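Local coordinates for FBP protein (PDB 5OEZ) that probably hydrolyses fructose 1,6-bisphosphate to fructose 6-phosphate and phosphate, a magnesium-dependent step of gluconeogenesis, working as a homotetramer, at residues 211-219 with 237-248; 296-306 with 318-329. All blocks are in the same frame, centred on the assembly; numbering follows the deposited sequence.

Both contacts belong to the mixed sheet of the C-terminal FBPase domain, contact 1 at the outlying end with strand 245-246, contact 2 nearer the centre of the chain and more buried, with centres about 16 Å apart. Contact 1 is a parallel pairing that runs out into a subunit interface, so its chemistry is rich in tyrosine rings, hydroxyls and a charged pair shared between chains. Contact 2 is antiparallel, touched by no other chain, and apolar between strand and helices, with its one salt bridge at its outer, polar side. The two meet at helix 325-338: E327, in the 318-329 segment, takes the hydroxyl of Y244 and the backbone N of R212, probably by hydrogen bonds.

Contact 1. Residues 211-219 with 237-248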
loop_
_atom_site.group_PDB
_atom_site.type_symbol
_atom_site.label_atom_id
_atom_site.label_comp_id
_atom_site.label_asym_id
_atom_site.label_seq_id
_atom_site.Cartn_x
_atom_site.Cartn_y
_atom_site.Cartn_z
ATOM N N LYS C 211 -17.513 34.843 -1.519
ATOM C CA LYS C 211 -18.649 34.403 -2.329
ATOM C C LYS C 211 -18.264 33.356 -3.372
ATOM O O LYS C 211 -17.126 33.295 -3.821
ATOM C CB LYS C 211 -19.338 35.584 -3.009
ATOM C CG LYS C 211 -18.513 36.315 -4.059
ATOM C CD LYS C 211 -19.419 36.923 -5.124
ATOM C CE LYS C 211 -19.831 35.868 -6.167
ATOM N NZ LYS C 211 -21.226 36.007 -6.673
ATOM N N ARG C 212 -19.233 32.517 -3.715
ATOM C CA ARG C 212 -19.096 31.509 -4.753
ATOM C C ARG C 212 -20.479 30.941 -5.050
ATOM O O ARG C 212 -21.210 30.552 -4.129
ATOM C CB ARG C 212 -18.161 30.378 -4.308
ATOM C CG ARG C 212 -17.854 29.352 -5.396
ATOM C CD ARG C 212 -16.858 29.873 -6.426
ATOM N NE ARG C 212 -16.806 28.958 -7.572
ATOM C CZ ARG C 212 -16.088 27.832 -7.651
ATOM N NH1 ARG C 212 -15.296 27.438 -6.660
ATOM N NH2 ARG C 212 -16.155 27.086 -8.750
ATOM N N SER C 213 -20.831 30.866 -6.322
ATOM C CA SER C 213 -22.191 30.490 -6.734
ATOM C C SER C 213 -22.443 28.976 -6.786
ATOM O O SER C 213 -22.740 28.421 -7.847
ATOM C CB SER C 213 -22.499 31.109 -8.093
ATOM O OG SER C 213 -22.411 32.520 -8.018
ATOM N N ILE C 214 -22.308 28.315 -5.639
ATOM C CA ILE C 214 -22.605 26.895 -5.490
ATOM C C ILE C 214 -23.457 26.739 -4.246
ATOM O O ILE C 214 -23.114 27.280 -3.190
ATOM C CB ILE C 214 -21.341 26.017 -5.327
ATOM C CG1 ILE C 214 -20.407 26.174 -6.528
ATOM C CG2 ILE C 214 -21.727 24.541 -5.187
ATOM C CD1 ILE C 214 -19.057 25.483 -6.363
ATOM N N TYR C 215 -24.547 25.984 -4.369
ATOM C CA TYR C 215 -25.385 25.660 -3.233
ATOM C C TYR C 215 -25.564 24.154 -3.126
ATOM O O TYR C 215 -25.626 23.440 -4.128
ATOM C CB TYR C 215 -26.735 26.399 -3.292
ATOM C CG TYR C 215 -27.723 25.916 -4.298
ATOM C CD1 TYR C 215 -27.649 26.320 -5.626
ATOM C CD2 TYR C 215 -28.764 25.061 -3.932
ATOM C CE1 TYR C 215 -28.580 25.878 -6.571
ATOM C CE2 TYR C 215 -29.707 24.619 -4.867
ATOM C CZ TYR C 215 -29.603 25.018 -6.192
ATOM O OH TYR C 215 -30.511 24.572 -7.144
ATOM N N SER C 216 -25.689 23.698 -1.882
ATOM C CA SER C 216 -25.709 22.295 -1.539
ATOM C C SER C 216 -26.853 22.057 -0.551
ATOM O O SER C 216 -26.777 22.446 0.629
ATOM C CB SER C 216 -24.332 21.899 -0.974
ATOM O OG SER C 216 -24.144 20.493 -0.925
ATOM N N VAL C 217 -27.922 21.434 -1.049
ATOM C CA VAL C 217 -29.096 21.068 -0.247
ATOM C C VAL C 217 -29.840 19.925 -0.944
ATOM O O VAL C 217 -29.662 19.714 -2.141
ATOM C CB VAL C 217 -30.009 22.304 -0.050
ATOM C CG1 VAL C 217 -30.718 22.676 -1.351
ATOM C CG2 VAL C 217 -31.011 22.074 1.067
ATOM N N ASN C 218 -30.602 19.144 -0.187
ATOM C CA ASN C 218 -31.475 18.092 -0.747
ATOM C C ASN C 218 -32.847 18.676 -1.165
ATOM O O ASN C 218 -33.735 18.770 -0.333
ATOM C CB ASN C 218 -31.697 16.966 0.275
ATOM C CG ASN C 218 -32.546 15.814 -0.277
ATOM O OD1 ASN C 218 -33.043 15.829 -1.418
ATOM N ND2 ASN C 218 -32.694 14.799 0.533
ATOM N N GLU C 219 -33.011 18.993 -2.457
ATOM C CA GLU C 219 -34.227 19.606 -2.972
ATOM C C GLU C 219 -35.404 18.641 -3.036
ATOM O O GLU C 219 -36.522 19.052 -3.306
ATOM C CB GLU C 219 -34.000 20.263 -4.343
ATOM C CG GLU C 219 -33.100 21.489 -4.285
ATOM C CD GLU C 219 -33.229 22.424 -5.489
ATOM O OE1 GLU C 219 -34.373 22.828 -5.822
ATOM O OE2 GLU C 219 -32.186 22.815 -6.077
ATOM N N LYS C 237 -32.059 29.850 -8.352
ATOM C CA LYS C 237 -32.340 29.307 -9.682
ATOM C C LYS C 237 -32.841 30.287 -10.732
ATOM O O LYS C 237 -32.647 30.056 -11.925
ATOM C CB LYS C 237 -33.419 28.264 -9.567
ATOM C CG LYS C 237 -33.088 27.118 -8.651
ATOM C CD LYS C 237 -34.249 26.168 -8.750
ATOM C CE LYS C 237 -34.105 25.039 -7.775
ATOM N NZ LYS C 237 -35.093 24.015 -8.157
ATOM N N MET C 238 -33.568 31.320 -10.319
ATOM C CA MET C 238 -34.316 32.146 -11.277
ATOM C C MET C 238 -33.942 33.612 -11.339
ATOM O O MET C 238 -34.448 34.315 -12.193
ATOM C CB MET C 238 -35.819 31.996 -11.028
ATOM C CG MET C 238 -36.376 30.660 -11.522
ATOM S SD MET C 238 -38.151 30.441 -11.244
ATOM C CE MET C 238 -38.283 30.542 -9.461
ATOM N N ASN C 239 -33.030 34.074 -10.492
ATOM C CA ASN C 239 -32.577 35.473 -10.560
ATOM C C ASN C 239 -31.847 35.744 -11.881
ATOM O O ASN C 239 -31.243 34.846 -12.448
ATOM C CB ASN C 239 -31.686 35.845 -9.351
ATOM C CG ASN C 239 -30.256 35.350 -9.498
ATOM O OD1 ASN C 239 -29.388 36.104 -9.921
ATOM N ND2 ASN C 239 -30.007 34.091 -9.154
ATOM N N LYS C 240 -31.897 36.992 -12.341
ATOM C CA LYS C 240 -31.370 37.376 -13.659
ATOM C C LYS C 240 -29.877 37.672 -13.663
ATOM O O LYS C 240 -29.269 37.780 -14.716
ATOM C CB LYS C 240 -32.102 38.611 -14.180
ATOM C CG LYS C 240 -33.611 38.452 -14.259
ATOM C CD LYS C 240 -34.069 37.224 -15.054
ATOM C CE LYS C 240 -35.475 37.370 -15.670
ATOM N NZ LYS C 240 -35.676 36.724 -17.004
ATOM N N THR C 241 -29.288 37.786 -12.485
ATOM C CA THR C 241 -27.949 38.323 -12.339
ATOM C C THR C 241 -26.837 37.276 -12.200
ATOM O O THR C 241 -25.789 37.423 -12.812
ATOM C CB THR C 241 -27.924 39.265 -11.124
ATOM O OG1 THR C 241 -28.279 38.545 -9.935
ATOM C CG2 THR C 241 -28.923 40.395 -11.320
ATOM N N THR C 242 -27.072 36.228 -11.412
ATOM C CA THR C 242 -26.029 35.286 -11.005
ATOM C C THR C 242 -26.482 33.831 -11.180
ATOM O O THR C 242 -27.459 33.406 -10.565
ATOM C CB THR C 242 -25.641 35.524 -9.530
ATOM O OG1 THR C 242 -25.445 36.920 -9.301
ATOM C CG2 THR C 242 -24.359 34.779 -9.118
ATOM N N ARG C 243 -25.763 33.072 -12.007
ATOM C CA ARG C 243 -26.050 31.648 -12.207
ATOM C C ARG C 243 -25.396 30.817 -11.113
ATOM O O ARG C 243 -24.236 31.038 -10.794
ATOM C CB ARG C 243 -25.567 31.177 -13.583
ATOM C CG ARG C 243 -26.257 31.867 -14.760
ATOM C CD ARG C 243 -27.599 31.243 -15.133
ATOM N NE ARG C 243 -28.582 31.300 -14.049
ATOM C CZ ARG C 243 -29.271 32.382 -13.667
ATOM N NH1 ARG C 243 -29.107 33.558 -14.275
ATOM N NH2 ARG C 243 -30.132 32.286 -12.649
ATOM N N TYR C 244 -26.149 29.861 -10.559
ATOM C CA TYR C 244 -25.701 28.989 -9.466
ATOM C C TYR C 244 -25.637 27.526 -9.913
ATOM O O TYR C 244 -26.471 27.094 -10.690
ATOM C CB TYR C 244 -26.662 29.103 -8.276
ATOM C CG TYR C 244 -26.367 30.268 -7.359
ATOM C CD1 TYR C 244 -26.785 31.566 -7.665
ATOM C CD2 TYR C 244 -25.678 30.068 -6.176
ATOM C CE1 TYR C 244 -26.502 32.631 -6.816
ATOM C CE2 TYR C 244 -25.408 31.123 -5.314
ATOM C CZ TYR C 244 -25.808 32.399 -5.638
ATOM O OH TYR C 244 -25.518 33.418 -4.755
ATOM N N SER C 245 -24.646 26.787 -9.412
ATOM C CA SER C 245 -24.550 25.339 -9.586
ATOM C C SER C 245 -24.991 24.653 -8.323
ATOM O O SER C 245 -24.643 25.097 -7.232
ATOM C CB SER C 245 -23.104 24.892 -9.828
ATOM O OG SER C 245 -22.622 25.375 -11.041
ATOM N N ALA C 246 -25.677 23.522 -8.486
ATOM C CA ALA C 246 -26.083 22.655 -7.381
ATOM C C ALA C 246 -25.168 21.415 -7.291
ATOM O O ALA C 246 -24.818 20.817 -8.314
ATOM C CB ALA C 246 -27.525 22.247 -7.557
ATOM N N ARG C 247 -24.738 21.090 -6.065
ATOM C CA ARG C 247 -23.997 19.863 -5.745
ATOM C C ARG C 247 -24.520 19.342 -4.416
ATOM O O ARG C 247 -24.546 20.086 -3.448
ATOM C CB ARG C 247 -22.490 20.139 -5.595
ATOM C CG ARG C 247 -21.779 20.598 -6.860
ATOM C CD ARG C 247 -21.734 19.471 -7.858
ATOM N NE ARG C 247 -20.985 19.823 -9.059
ATOM C CZ ARG C 247 -21.471 20.473 -10.120
ATOM N NH1 ARG C 247 -22.736 20.902 -10.168
ATOM N NH2 ARG C 247 -20.661 20.713 -11.147
ATOM N N TYR C 248 -24.948 18.081 -4.366
ATOM C CA TYR C 248 -25.324 17.433 -3.106
ATOM C C TYR C 248 -24.900 15.963 -3.138
ATOM O O TYR C 248 -25.589 15.097 -3.688
ATOM C CB TYR C 248 -26.821 17.576 -2.827
ATOM C CG TYR C 248 -27.234 17.204 -1.420
ATOM C CD1 TYR C 248 -26.928 18.034 -0.334
ATOM C CD2 TYR C 248 -27.936 16.045 -1.164
ATOM C CE1 TYR C 248 -27.304 17.706 0.961
ATOM C CE2 TYR C 248 -28.309 15.704 0.127
ATOM C CZ TYR C 248 -27.990 16.539 1.184
ATOM O OH TYR C 248 -28.375 16.198 2.456
HETATM O O HOH W 1 -21.150 28.021 -10.200
#
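A246 lays its methyl over one face of the Y215 ring, 27° off the ring normal, while CB of Y244 meets the same ring at its edge. The setting is a right-handed beta-alpha-beta unit: strands 214-216 and 245-246 run parallel, and helix 227-238 makes the crossover and packs L236 against both tyrosines. Three backbone bonds stitch the strands: S245 N to S213 O, Y215 N to S245 O (3.0 Å) and R247 N to Y215 O. Y215 holds CG between its own backbone N and carbonyl carbon (chi1 73°), which sends the ring across A246 and its hydroxyl on to E219, where OH donates to OE2 at 2.7 Å. The other carboxylate oxygen takes the extended K237 chain coming from the opposite direction: NZ of K237 lies 2.7 Å from OE1 of E219, on the syn lone pair. This salt bridge is doubled at the interface, because K237 and E219 of the second subunit pair with the same two groups; the cluster of charges probably polarises the Y215 hydroxyl.

At the other tyrosine, S213 places CB over the face of the Y244 ring, 3.9 Å from its centroid, and the phenol reaches E327. A water bridges S213 O and S245 OG. Toward the active site, Y248 turns a ring face to the peptide joining V217 and N218, with V217 C 3.5 Å from CD1 of Y248. N218, R247 and Y248 all bind fructose 6-phosphate in this enzyme, so the strand ends help shape the sugar-phosphate site; N218 OD1 also accepts from A246 N of the second subunit. At S216, OG lies anti to the backbone N (chi1 -165°), and the hydroxyl donates to R247 O at 2.6 Å.

Contact 2. Residues 296-306 with 318-329; sequences GGKAVGSNGRI and TPVYFGSRQEVD
A299 and F322 face each other as a non-hydrogen-bonded antiparallel pair, and here the packing is close: CB of A299 sits 3.4 Å from CE1 of the F322 ring. I306 brings CG1 to the edge of that ring in its plane, 3.8 Å from CE1, while CB of V320, two residues back in the same strand, lies over one face, off toward the ring's margin. Hydrogen-bonded pairs lie to either side, K298 with G323 and V300 with Y321, four backbone bonds in all; the straightest, V300 N to Y321 O, has an angle of 175° at hydrogen. On the K298 and V300 face, V328 of helix 325-338 comes in, its CG1 meeting CG2 of V300 tip to tip at 3.8 Å.

The outer side is looser and polar. K298 runs out extended past V328 and R325, crossing D329 at about a right angle to set NZ 2.8 Å from OD1, on the syn lone pair. Nearby a water accepts from R325 N and lies within bonding distance of G296 O. At the far end another water joins S302 N to OG1 of T318, while S302 OG turns to K270.

Helix 281-294 covers the A299 and F322 face through A289 and M288, helix 325-338 covers the V300 and Y321 face through M332, and strand 265-268 pairs with the other edge of strand 317-323, bringing Y268 of the sugar-phosphate site against V320.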
loop_
_atom_site.group_PDB
_atom_site.type_symbol
_atom_site.label_atom_id
_atom_site.label_comp_id
_atom_site.label_asym_id
_atom_site.label_seq_id
_atom_site.Cartn_x
_atom_site.Cartn_y
_atom_site.Cartn_z
ATOM N N GLY C 296 -12.821 31.598 7.822
ATOM C CA GLY C 296 -13.378 32.864 7.342
ATOM C C GLY C 296 -14.815 32.824 6.828
ATOM O O GLY C 296 -15.262 33.774 6.217
ATOM N N GLY C 297 -15.535 31.736 7.054
ATOM C CA GLY C 297 -16.943 31.637 6.640
ATOM C C GLY C 297 -17.907 31.984 7.772
ATOM O O GLY C 297 -17.486 32.476 8.812
ATOM N N LYS C 298 -19.191 31.692 7.559
ATOM C CA LYS C 298 -20.221 31.827 8.594
ATOM C C LYS C 298 -20.901 30.509 8.784
ATOM O O LYS C 298 -21.022 29.709 7.843
ATOM C CB LYS C 298 -21.267 32.863 8.228
ATOM C CG LYS C 298 -20.779 34.290 8.331
ATOM C CD LYS C 298 -21.938 35.276 8.312
ATOM C CE LYS C 298 -21.403 36.683 8.534
ATOM N NZ LYS C 298 -22.495 37.681 8.657
ATOM N N ALA C 299 -21.348 30.299 10.017
ATOM C CA ALA C 299 -22.013 29.078 10.414
ATOM C C ALA C 299 -23.161 29.428 11.363
ATOM O O ALA C 299 -22.935 29.666 12.555
ATOM C CB ALA C 299 -21.022 28.155 11.088
ATOM N N VAL C 300 -24.385 29.457 10.835
ATOM C CA VAL C 300 -25.556 29.850 11.646
ATOM C C VAL C 300 -26.625 28.772 11.721
ATOM O O VAL C 300 -26.693 27.872 10.872
ATOM C CB VAL C 300 -26.152 31.189 11.186
ATOM C CG1 VAL C 300 -25.098 32.290 11.328
ATOM C CG2 VAL C 300 -26.673 31.121 9.756
ATOM N N GLY C 301 -27.431 28.858 12.775
ATOM C CA GLY C 301 -28.559 27.955 13.005
ATOM C C GLY C 301 -29.855 28.698 12.793
ATOM O O GLY C 301 -29.909 29.593 11.966
ATOM N N SER C 302 -30.880 28.360 13.572
ATOM C CA SER C 302 -32.151 29.111 13.560
ATOM C C SER C 302 -32.055 30.526 14.147
ATOM O O SER C 302 -32.839 31.385 13.788
ATOM C CB SER C 302 -33.232 28.355 14.332
ATOM O OG SER C 302 -33.578 27.163 13.684
ATOM N N ASN C 303 -31.109 30.768 15.050
ATOM C CA ASN C 303 -31.014 32.050 15.736
ATOM C C ASN C 303 -29.558 32.412 16.044
ATOM O O ASN C 303 -29.133 32.424 17.196
ATOM C CB ASN C 303 -31.845 31.953 17.019
ATOM C CG ASN C 303 -31.881 33.247 17.814
ATOM O OD1 ASN C 303 -31.466 34.306 17.341
ATOM N ND2 ASN C 303 -32.379 33.159 19.040
ATOM N N GLY C 304 -28.814 32.750 14.995
ATOM C CA GLY C 304 -27.438 33.221 15.113
ATOM C C GLY C 304 -26.430 32.097 15.028
ATOM O O GLY C 304 -26.735 30.986 14.568
ATOM N N ARG C 305 -25.232 32.405 15.504
ATOM C CA ARG C 305 -24.095 31.503 15.429
ATOM C C ARG C 305 -24.367 30.199 16.151
ATOM O O ARG C 305 -24.813 30.206 17.292
ATOM C CB ARG C 305 -22.850 32.165 16.049
ATOM C CG ARG C 305 -22.292 33.340 15.250
ATOM C CD ARG C 305 -21.252 34.096 16.054
ATOM N NE ARG C 305 -20.043 33.296 16.258
ATOM C CZ ARG C 305 -19.201 33.394 17.289
ATOM N NH1 ARG C 305 -19.392 34.253 18.286
ATOM N NH2 ARG C 305 -18.141 32.602 17.338
ATOM N N ILE C 306 -24.062 29.088 15.482
ATOM C CA ILE C 306 -24.094 27.758 16.092
ATOM C C ILE C 306 -23.264 27.727 17.385
ATOM O O ILE C 306 -23.701 27.161 18.391
ATOM C CB ILE C 306 -23.528 26.678 15.127
ATOM C CG1 ILE C 306 -24.401 26.510 13.873
ATOM C CG2 ILE C 306 -23.382 25.320 15.813
ATOM C CD1 ILE C 306 -25.801 25.996 14.120
ATOM N N THR C 318 -29.986 20.950 15.643
ATOM C CA THR C 318 -30.092 22.278 15.063
ATOM C C THR C 318 -30.087 22.159 13.538
ATOM O O THR C 318 -29.407 21.287 13.019
ATOM C CB THR C 318 -28.914 23.200 15.539
ATOM O OG1 THR C 318 -28.968 24.464 14.868
ATOM C CG2 THR C 318 -27.543 22.573 15.290
ATOM N N PRO C 319 -30.815 23.050 12.833
ATOM C CA PRO C 319 -30.532 23.258 11.413
ATOM C C PRO C 319 -29.227 24.013 11.231
ATOM O O PRO C 319 -28.700 24.583 12.187
ATOM C CB PRO C 319 -31.703 24.130 10.944
ATOM C CG PRO C 319 -32.061 24.920 12.144
ATOM C CD PRO C 319 -31.803 24.032 13.336
ATOM N N VAL C 320 -28.681 23.998 10.015
ATOM C CA VAL C 320 -27.408 24.672 9.734
ATOM C C VAL C 320 -27.443 25.347 8.365
ATOM O O VAL C 320 -27.997 24.800 7.407
ATOM C CB VAL C 320 -26.164 23.704 9.795
ATOM C CG1 VAL C 320 -26.045 23.032 11.162
ATOM C CG2 VAL C 320 -26.216 22.649 8.697
ATOM N N TYR C 321 -26.803 26.510 8.302
ATOM C CA TYR C 321 -26.511 27.234 7.083
ATOM C C TYR C 321 -25.040 27.652 7.181
ATOM O O TYR C 321 -24.689 28.561 7.939
ATOM C CB TYR C 321 -27.447 28.443 6.958
ATOM C CG TYR C 321 -28.884 28.104 7.273
ATOM C CD1 TYR C 321 -29.362 28.222 8.571
ATOM C CD2 TYR C 321 -29.749 27.611 6.297
ATOM C CE1 TYR C 321 -30.659 27.886 8.884
ATOM C CE2 TYR C 321 -31.056 27.272 6.604
ATOM C CZ TYR C 321 -31.512 27.427 7.893
ATOM O OH TYR C 321 -32.800 27.093 8.245
ATOM N N PHE C 322 -24.189 26.957 6.429
ATOM C CA PHE C 322 -22.724 27.082 6.509
ATOM C C PHE C 322 -22.133 27.508 5.174
ATOM O O PHE C 322 -22.500 26.968 4.141
ATOM C CB PHE C 322 -22.064 25.718 6.806
ATOM C CG PHE C 322 -22.220 25.208 8.218
ATOM C CD1 PHE C 322 -22.813 25.943 9.233
ATOM C CD2 PHE C 322 -21.724 23.961 8.533
ATOM C CE1 PHE C 322 -22.921 25.421 10.516
ATOM C CE2 PHE C 322 -21.809 23.440 9.816
ATOM C CZ PHE C 322 -22.408 24.168 10.811
ATOM N N GLY C 323 -21.151 28.399 5.208
ATOM C CA GLY C 323 -20.237 28.547 4.086
ATOM C C GLY C 323 -19.674 29.932 3.916
ATOM O O GLY C 323 -19.408 30.646 4.900
ATOM N N SER C 324 -19.484 30.288 2.642
ATOM C CA SER C 324 -19.011 31.598 2.239
ATOM C C SER C 324 -19.871 32.664 2.903
ATOM O O SER C 324 -21.103 32.558 2.934
ATOM C CB SER C 324 -19.093 31.723 0.721
ATOM O OG SER C 324 -18.244 30.785 0.077
ATOM N N ARG C 325 -19.221 33.696 3.426
ATOM C CA ARG C 325 -19.915 34.641 4.278
ATOM C C ARG C 325 -21.016 35.437 3.557
ATOM O O ARG C 325 -22.077 35.648 4.127
ATOM C CB ARG C 325 -18.943 35.532 5.083
ATOM C CG ARG C 325 -17.969 36.395 4.310
ATOM C CD ARG C 325 -17.039 37.224 5.224
ATOM N NE ARG C 325 -15.859 37.753 4.507
ATOM C CZ ARG C 325 -15.783 38.939 3.889
ATOM N NH1 ARG C 325 -16.821 39.776 3.874
ATOM N NH2 ARG C 325 -14.654 39.296 3.267
ATOM N N GLN C 326 -20.773 35.869 2.332
ATOM C CA GLN C 326 -21.791 36.578 1.562
ATOM C C GLN C 326 -22.928 35.671 1.105
ATOM O O GLN C 326 -24.043 36.134 0.977
ATOM C CB GLN C 326 -21.180 37.311 0.375
ATOM C CG GLN C 326 -20.284 38.472 0.814
ATOM C CD GLN C 326 -19.615 39.188 -0.340
ATOM O OE1 GLN C 326 -19.891 38.915 -1.516
ATOM N NE2 GLN C 326 -18.739 40.118 -0.011
ATOM N N GLU C 327 -22.660 34.387 0.893
ATOM C CA GLU C 327 -23.725 33.444 0.533
ATOM C C GLU C 327 -24.651 33.152 1.707
ATOM O O GLU C 327 -25.865 33.101 1.541
ATOM C CB GLU C 327 -23.146 32.123 -0.002
ATOM C CG GLU C 327 -22.247 32.249 -1.228
ATOM C CD GLU C 327 -22.929 32.838 -2.453
ATOM O OE1 GLU C 327 -24.186 32.748 -2.578
ATOM O OE2 GLU C 327 -22.195 33.385 -3.311
ATOM N N VAL C 328 -24.079 32.978 2.899
ATOM C CA VAL C 328 -24.881 32.837 4.127
ATOM C C VAL C 328 -25.670 34.117 4.437
ATOM O O VAL C 328 -26.802 34.020 4.887
ATOM C CB VAL C 328 -24.036 32.416 5.344
ATOM C CG1 VAL C 328 -24.868 32.392 6.621
ATOM C CG2 VAL C 328 -23.455 31.044 5.103
ATOM N N ASP C 329 -25.087 35.301 4.194
ATOM C CA ASP C 329 -25.821 36.597 4.358
ATOM C C ASP C 329 -27.035 36.703 3.422
ATOM O O ASP C 329 -28.078 37.155 3.846
ATOM C CB ASP C 329 -24.922 37.822 4.119
ATOM C CG ASP C 329 -23.841 38.006 5.200
ATOM O OD1 ASP C 329 -23.956 37.427 6.302
ATOM O OD2 ASP C 329 -22.844 38.714 4.925
HETATM O O HOH W 2 -16.243 33.450 3.476
HETATM O O HOH W 3 -30.595 26.495 15.560
#